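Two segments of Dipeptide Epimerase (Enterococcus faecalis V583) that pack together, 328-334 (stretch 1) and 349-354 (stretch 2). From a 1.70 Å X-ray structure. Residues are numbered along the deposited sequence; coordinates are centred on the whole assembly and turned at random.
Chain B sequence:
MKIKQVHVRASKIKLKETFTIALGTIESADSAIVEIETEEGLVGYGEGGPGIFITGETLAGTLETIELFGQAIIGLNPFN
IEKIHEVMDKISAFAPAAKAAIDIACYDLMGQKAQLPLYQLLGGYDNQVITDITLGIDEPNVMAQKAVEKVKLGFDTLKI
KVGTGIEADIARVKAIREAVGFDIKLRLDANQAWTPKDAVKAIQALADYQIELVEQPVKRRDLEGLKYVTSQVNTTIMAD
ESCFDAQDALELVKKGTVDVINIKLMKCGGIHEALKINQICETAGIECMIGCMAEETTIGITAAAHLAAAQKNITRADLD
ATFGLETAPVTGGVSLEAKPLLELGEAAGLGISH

Stretch 1 328-334: APVTGGV
Stretch 2 349-354: GLGISH

Residues 328-334 and 349-354 of one chain run roughly antiparallel, their end-to-end directions 147° apart, and bury 317 Å² between them. The register pairs Val330 with His354 (CA-CA 5.2 Å), Thr331 with Ser353 (CA-CA 5.1 Å) and Gly332 with Ile352 (CA-CA 4.5 Å); the strand pairing is short and weakly bonded.

Ala328 (phi/psi -87/130) lies out of reach. Pro329 (-75/-17, C-gamma endo pucker) approaches through its carbonyl, where a water donates to Pro329 O at 2.9 Å and to His354 O at 2.7 Å. Because the two oxygens, Pro329 O and His354 O, are 4.1 Å apart and both accept, the water supplies the protons that join them.

Val330 is extended (-143/178), with chi1 m and its CA-to-CB bond sideways. Its CG2 meets Ile352 CG2 at 3.7 Å, an apolar contact between two buried residues, while Val330 CB lies 3.5 Å from Ser353 O.

Thr331 (-105/142) carries the best-defined pairing. Thr331 N donates to Ser353 O at 2.8 Å with an N-H...O angle of 165°, and Ser353 N returns the bond to Thr331 O at 2.9 Å and 163°. These reciprocal, nearly straight bonds identify an antiparallel hydrogen-bonded pair. Ser353 is itself extended (-147/175). The side chains of Thr331 (chi1 m) and Ser353 (chi1 p) share one face of the sheet, with Thr331 CB 3.4 Å from Ser353 OG. Thr331 OG1 donates to the C-terminal carboxylate, reaching His354 OXT at 2.6 Å. The His354 CA-to-CB bond points away from stretch 1 (phi -46, chi1 m, chi2 -57°), so this residue makes its contacts through the terminal carboxylate. Thr331 O also receives a CA-H...O contact from Ile352 CA at 3.3 Å, angle 138°.

At Gly332 (84/-172) the CA approaches Gly351 O at 3.5 Å, with a CA-H...O angle of 150°. An ideal CB here would fall 2.1 Å from Gly351 O, and these backbone angles would also jam it against the preceding carbonyl oxygen.

Gly333 (72/-165) closes the contact with a weak hydrogen bond, Gly333 N to Gly351 O, long at 3.4 Å and bent to 125°. Its CA rests 3.8 Å from Ile352 CG1; an ideal CB would clash with that atom at 2.9 Å. Ile352 (-109/147, chi1 m, chi2 t) follows Gly351 (69/26) and Leu350 (-84/-11, chi1 m, chi2 t). Val334 (-62/123, chi1 t) and Gly349 (62/-132) make no contact across the stretches.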

# COMPACT_ATOMS: atom_id res chain seq x y z
N ALA B 328 12.76 -28.90 -45.53
CA ALA B 328 13.69 -28.13 -44.71
C ALA B 328 14.33 -26.99 -45.49
O ALA B 328 14.86 -27.19 -46.58
CB ALA B 328 14.76 -29.04 -44.16
N PRO B 329 14.30 -25.77 -44.92
CA PRO B 329 14.90 -24.61 -45.59
C PRO B 329 16.43 -24.60 -45.52
O PRO B 329 17.09 -23.89 -46.29
CB PRO B 329 14.27 -23.43 -44.85
CG PRO B 329 14.12 -23.96 -43.44
CD PRO B 329 13.62 -25.38 -43.68
N VAL B 330 16.98 -25.39 -44.61
CA VAL B 330 18.42 -25.48 -44.42
C VAL B 330 18.84 -26.90 -44.08
O VAL B 330 18.00 -27.79 -43.96
CB VAL B 330 18.89 -24.57 -43.26
CG1 VAL B 330 18.47 -23.13 -43.51
CG2 VAL B 330 18.30 -25.08 -41.94
N THR B 331 20.15 -27.11 -43.94
CA THR B 331 20.70 -28.42 -43.60
C THR B 331 21.11 -28.40 -42.13
O THR B 331 21.61 -27.39 -41.64
CB THR B 331 21.95 -28.74 -44.46
OG1 THR B 331 21.58 -28.76 -45.85
CG2 THR B 331 22.54 -30.09 -44.07
N GLY B 332 20.91 -29.51 -41.43
CA GLY B 332 21.30 -29.58 -40.03
C GLY B 332 20.29 -29.01 -39.05
O GLY B 332 19.17 -28.67 -39.43
N GLY B 333 20.69 -28.90 -37.79
CA GLY B 333 19.81 -28.38 -36.77
C GLY B 333 18.71 -29.38 -36.44
O GLY B 333 18.81 -30.56 -36.79
N VAL B 334 17.67 -28.91 -35.76
CA VAL B 334 16.55 -29.77 -35.39
C VAL B 334 15.88 -30.29 -36.66
O VAL B 334 15.46 -29.51 -37.51
CB VAL B 334 15.54 -28.97 -34.53
CG1 VAL B 334 14.26 -29.78 -34.31
CG2 VAL B 334 16.19 -28.62 -33.20
N GLY B 349 28.17 -24.18 -32.89
CA GLY B 349 27.06 -23.26 -33.08
C GLY B 349 25.73 -23.98 -33.18
O GLY B 349 25.43 -24.85 -32.36
N LEU B 350 24.94 -23.62 -34.18
CA LEU B 350 23.63 -24.23 -34.40
C LEU B 350 23.72 -25.54 -35.17
O LEU B 350 22.73 -26.27 -35.26
CB LEU B 350 22.72 -23.27 -35.16
CG LEU B 350 22.42 -21.92 -34.51
CD1 LEU B 350 21.68 -21.04 -35.50
CD2 LEU B 350 21.60 -22.13 -33.24
N GLY B 351 24.89 -25.83 -35.74
CA GLY B 351 25.07 -27.05 -36.52
C GLY B 351 24.28 -26.98 -37.82
O GLY B 351 23.91 -28.00 -38.40
N ILE B 352 24.05 -25.76 -38.28
CA ILE B 352 23.28 -25.53 -39.50
C ILE B 352 24.15 -25.04 -40.67
O ILE B 352 25.15 -24.35 -40.47
CB ILE B 352 22.15 -24.50 -39.22
CG1 ILE B 352 21.10 -25.15 -38.31
CG2 ILE B 352 21.52 -24.01 -40.52
CD1 ILE B 352 20.00 -24.20 -37.86
N SER B 353 23.76 -25.44 -41.88
CA SER B 353 24.46 -25.03 -43.10
C SER B 353 23.44 -24.90 -44.23
O SER B 353 22.26 -25.20 -44.05
CB SER B 353 25.53 -26.07 -43.47
OG SER B 353 24.96 -27.35 -43.68
N HIS B 354 23.90 -24.44 -45.39
CA HIS B 354 23.02 -24.26 -46.55
C HIS B 354 22.12 -25.46 -46.80
O HIS B 354 20.92 -25.24 -47.05
CB HIS B 354 23.85 -23.99 -47.81
CG HIS B 354 24.68 -22.74 -47.73
ND1 HIS B 354 24.13 -21.50 -47.47
CD2 HIS B 354 26.01 -22.54 -47.86
CE1 HIS B 354 25.09 -20.59 -47.45
NE2 HIS B 354 26.24 -21.20 -47.69
OXT HIS B 354 22.62 -26.60 -46.76
O HOH W 1 19.68 -22.84 -47.17